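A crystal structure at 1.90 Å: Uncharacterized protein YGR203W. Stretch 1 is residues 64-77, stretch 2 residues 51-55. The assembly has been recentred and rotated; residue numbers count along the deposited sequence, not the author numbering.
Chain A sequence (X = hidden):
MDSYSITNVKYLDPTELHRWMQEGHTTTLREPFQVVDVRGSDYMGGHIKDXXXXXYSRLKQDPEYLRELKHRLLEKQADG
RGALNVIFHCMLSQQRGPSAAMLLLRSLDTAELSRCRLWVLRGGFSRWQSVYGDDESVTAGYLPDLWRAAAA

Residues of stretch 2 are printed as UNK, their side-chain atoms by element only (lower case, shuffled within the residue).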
# COMPACT_ATOMS: atom_id res chain seq x y z
N GLU A 64 -7.49 17.59 -2.75
CA GLU A 64 -7.90 17.55 -1.35
C GLU A 64 -7.90 16.11 -0.84
O GLU A 64 -7.62 15.86 0.33
CB GLU A 64 -9.31 18.14 -1.18
CG GLU A 64 -9.40 19.63 -1.46
CD GLU A 64 -8.43 20.43 -0.61
OE1 GLU A 64 -8.49 20.32 0.64
OE2 GLU A 64 -7.60 21.17 -1.19
N TYR A 65 -8.22 15.18 -1.73
CA TYR A 65 -8.26 13.77 -1.38
C TYR A 65 -6.83 13.30 -1.12
O TYR A 65 -6.58 12.58 -0.15
CB TYR A 65 -8.89 12.96 -2.51
CG TYR A 65 -9.34 11.58 -2.08
CD1 TYR A 65 -10.15 11.40 -0.96
CD2 TYR A 65 -8.98 10.45 -2.82
CE1 TYR A 65 -10.59 10.14 -0.58
CE2 TYR A 65 -9.42 9.18 -2.45
CZ TYR A 65 -10.22 9.03 -1.33
OH TYR A 65 -10.68 7.79 -0.97
N LEU A 66 -5.91 13.71 -1.98
CA LEU A 66 -4.50 13.34 -1.82
C LEU A 66 -3.97 13.97 -0.54
O LEU A 66 -3.21 13.35 0.21
CB LEU A 66 -3.68 13.84 -3.01
CG LEU A 66 -2.16 13.64 -2.92
CD1 LEU A 66 -1.82 12.18 -2.72
CD2 LEU A 66 -1.50 14.17 -4.19
N ARG A 67 -4.38 15.21 -0.29
CA ARG A 67 -3.97 15.93 0.91
C ARG A 67 -4.45 15.18 2.15
O ARG A 67 -3.72 15.08 3.15
CB ARG A 67 -4.54 17.35 0.89
CG ARG A 67 -4.18 18.19 2.09
CD ARG A 67 -4.87 19.54 2.03
NE ARG A 67 -4.61 20.34 3.23
CZ ARG A 67 -5.19 21.52 3.48
NH1 ARG A 67 -6.05 22.03 2.61
NH2 ARG A 67 -4.90 22.18 4.59
N GLU A 68 -5.67 14.66 2.10
CA GLU A 68 -6.24 13.91 3.21
C GLU A 68 -5.40 12.67 3.52
O GLU A 68 -5.12 12.37 4.67
CB GLU A 68 -7.68 13.48 2.91
CG GLU A 68 -8.17 12.35 3.82
CD GLU A 68 -9.55 11.85 3.46
OE1 GLU A 68 -9.89 10.71 3.86
OE2 GLU A 68 -10.31 12.59 2.80
N LEU A 69 -5.00 11.95 2.47
CA LEU A 69 -4.19 10.76 2.64
C LEU A 69 -2.84 11.13 3.26
O LEU A 69 -2.41 10.51 4.22
CB LEU A 69 -3.96 10.06 1.29
CG LEU A 69 -2.99 8.87 1.32
CD1 LEU A 69 -3.49 7.82 2.32
CD2 LEU A 69 -2.86 8.28 -0.07
N LYS A 70 -2.19 12.14 2.70
CA LYS A 70 -0.90 12.61 3.20
C LYS A 70 -1.00 12.94 4.69
O LYS A 70 -0.17 12.51 5.49
CB LYS A 70 -0.45 13.85 2.43
CG LYS A 70 0.79 14.53 3.01
CD LYS A 70 1.12 15.80 2.25
CE LYS A 70 2.25 16.57 2.91
NZ LYS A 70 2.55 17.83 2.18
N HIS A 71 -2.01 13.72 5.05
CA HIS A 71 -2.21 14.11 6.44
C HIS A 71 -2.37 12.89 7.34
O HIS A 71 -1.74 12.81 8.40
CB HIS A 71 -3.46 15.00 6.56
CG HIS A 71 -3.76 15.41 7.97
ND1 HIS A 71 -3.02 16.35 8.65
CD2 HIS A 71 -4.70 14.97 8.84
CE1 HIS A 71 -3.49 16.47 9.88
NE2 HIS A 71 -4.51 15.65 10.02
N ARG A 72 -3.21 11.94 6.94
CA ARG A 72 -3.43 10.75 7.74
C ARG A 72 -2.14 9.97 7.94
O ARG A 72 -1.85 9.51 9.04
CB ARG A 72 -4.46 9.82 7.10
CG ARG A 72 -5.90 10.25 7.28
CD ARG A 72 -6.85 9.15 6.85
NE ARG A 72 -6.83 8.01 7.77
CZ ARG A 72 -7.52 6.89 7.58
NH1 ARG A 72 -7.46 5.91 8.47
NH2 ARG A 72 -8.28 6.75 6.50
N LEU A 73 -1.38 9.80 6.86
CA LEU A 73 -0.13 9.07 6.92
C LEU A 73 0.86 9.72 7.87
O LEU A 73 1.42 9.06 8.74
CB LEU A 73 0.49 8.95 5.52
CG LEU A 73 -0.25 8.01 4.55
CD1 LEU A 73 0.41 8.05 3.18
CD2 LEU A 73 -0.25 6.59 5.10
N LEU A 74 1.08 11.03 7.71
CA LEU A 74 2.03 11.75 8.55
C LEU A 74 1.60 11.78 10.01
O LEU A 74 2.44 11.79 10.91
CB LEU A 74 2.24 13.17 8.02
CG LEU A 74 2.99 13.24 6.69
CD1 LEU A 74 3.07 14.68 6.19
CD2 LEU A 74 4.39 12.66 6.88
N GLU A 75 0.29 11.78 10.24
CA GLU A 75 -0.23 11.80 11.59
C GLU A 75 0.11 10.47 12.27
O GLU A 75 0.46 10.44 13.45
CB GLU A 75 -1.74 12.03 11.55
CG GLU A 75 -2.37 12.29 12.91
CD GLU A 75 -3.71 12.97 12.79
OE1 GLU A 75 -3.75 14.12 12.29
OE2 GLU A 75 -4.73 12.37 13.18
N LYS A 76 0.01 9.39 11.51
CA LYS A 76 0.34 8.06 12.03
C LYS A 76 1.84 7.95 12.27
O LYS A 76 2.29 7.34 13.24
CB LYS A 76 -0.11 6.99 11.03
CG LYS A 76 0.15 5.54 11.45
CD LYS A 76 -0.44 4.57 10.42
CE LYS A 76 -0.47 3.12 10.91
NZ LYS A 76 0.88 2.50 11.00
N GLN A 77 2.62 8.54 11.37
CA GLN A 77 4.08 8.49 11.48
C GLN A 77 4.58 9.22 12.72
O GLN A 77 5.47 8.75 13.42
CB GLN A 77 4.72 9.09 10.21
CG GLN A 77 6.24 8.94 10.13
CD GLN A 77 6.99 10.04 10.87
OE1 GLN A 77 8.17 9.90 11.18
NE2 GLN A 77 6.31 11.15 11.13
N UNK A 51 -5.61 -2.29 5.80
CA UNK A 51 -5.14 -1.34 4.80
C UNK A 51 -6.16 -0.23 4.58
O UNK A 51 -7.30 -0.36 5.02
N UNK A 52 -5.76 0.86 3.93
CA UNK A 52 -6.70 1.95 3.67
C UNK A 52 -7.03 1.95 2.18
O UNK A 52 -6.18 1.67 1.34
c UNK A 52 -4.85 4.27 7.44
c UNK A 52 -5.77 3.48 5.50
c UNK A 52 -6.22 2.73 6.55
n UNK A 52 -5.67 3.20 7.73
c UNK A 52 -4.15 5.52 5.49
c UNK A 52 -4.08 5.07 8.30
c UNK A 52 -3.38 6.32 6.34
c UNK A 52 -4.90 4.47 6.05
c UNK A 52 -3.35 6.08 7.73
c UNK A 52 -6.13 3.31 4.05
N UNK A 53 -8.28 2.28 1.86
CA UNK A 53 -8.75 2.29 0.48
C UNK A 53 -8.88 3.72 -0.07
O UNK A 53 -9.79 4.45 0.31
n UNK A 53 -9.92 1.48 -2.10
c UNK A 53 -10.68 1.46 -0.95
c UNK A 53 -10.09 1.55 0.42
c UNK A 53 -11.97 1.30 -1.35
n UNK A 53 -11.96 1.22 -2.72
c UNK A 53 -10.71 1.33 -3.15
N UNK A 54 -7.95 4.09 -0.95
CA UNK A 54 -7.93 5.41 -1.61
C UNK A 54 -7.79 5.22 -3.12
O UNK A 54 -6.68 5.03 -3.62
c UNK A 54 -6.99 6.89 0.26
c UNK A 54 -7.32 8.24 0.37
c UNK A 54 -7.18 6.68 2.66
c UNK A 54 -6.92 6.12 1.42
c UNK A 54 -6.76 6.26 -1.10
c UNK A 54 -7.58 8.81 1.62
o UNK A 54 -7.79 8.56 3.99
c UNK A 54 -7.51 8.02 2.75
N UNK A 55 -8.90 5.28 -3.84
CA UNK A 55 -8.90 5.08 -5.29
C UNK A 55 -7.94 6.01 -6.03
O UNK A 55 -7.94 7.22 -5.84
c UNK A 55 -10.32 5.24 -5.84
O HOH W 1 -10.99 6.57 1.76

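Position 51 carries backbone atoms alone, with nothing beyond CA, and it makes no contact with the helix of stretch 1. The absence of any side-chain atom identifies it as Gly 51.

Position 52 has ten side-chain atoms: one carbon, then fused five- and six-membered rings holding eight carbons and one nitrogen. Its CA-to-CB bond points toward the helix, and the ring system meets Leu 69, Arg 72, Leu 73 and Lys 76. A fused bicycle with a single nitrogen is an indole, so the residue is Trp 52. The guanidinium of Arg 72 lies flat on one face of the indole, with planes at 25°, and Arg 72 CZ sits 3.8 Å from the centroid of the Trp 52 six-membered ring, a cation-pi arrangement. The 3.3 Å between Arg 72 NH1 and Trp 52 NE1 is not a hydrogen bond, since both atoms are donors. Leu 69 CD1 approaches the ring edge, 4.0 Å from Trp 52 CE3, while Leu 73 CD2 packs 3.4 Å from Trp 52 CZ3.

Position 53 shows one carbon followed by a five-membered ring of three carbons and two nitrogens. Its CA-to-CB bond points away from the helix, as expected for the neighbour of an inward-facing strand residue, and the side chain stays at least 6.3 Å from stretch 1, touching nothing there. The ring is an imidazole, and the residue is His 53. Its link to stretch 1 runs through the backbone: a water donates to His 53 O at 2.8 Å and is also hydrogen-bonded to Tyr 65 OH at 3.0 Å.

Position 54 has one carbon, then a six-carbon ring bearing one oxygen; its CA-to-CB bond points toward the helix, and the ring and oxygen contact Tyr 65, Glu 68, Leu 69 and Arg 72. The phenol identifies Tyr 54. Its hydroxyl donates to Glu 68, with Tyr 54 OH to Glu 68 OE1 at 3.0 Å, and accepts from Arg 72, with Arg 72 NH2 to Tyr 54 OH at 3.1 Å. Leu 69 CD1 lies over the ring face, 3.9 Å from the centroid of Tyr 54, in a CH-pi contact; the ring of Tyr 65 packs obliquely, its CZ 3.5 Å from Tyr 54 CD2.

Position 55 has a single side-chain carbon, which stays beyond contact range of stretch 1; its backbone N lies near the edge of the Tyr 65 ring. The residue is Ala 55, the N-cap of a following helix.

The contact thus rests on two aromatic side chains set against successive helical turns. Leu 69 touches both, and Arg 72 joins them by stacking on Trp 52 while hydrogen-bonding Tyr 54, combining apolar packing with a directional polar link.

Stretch 2, residues 51-55: GWHYA
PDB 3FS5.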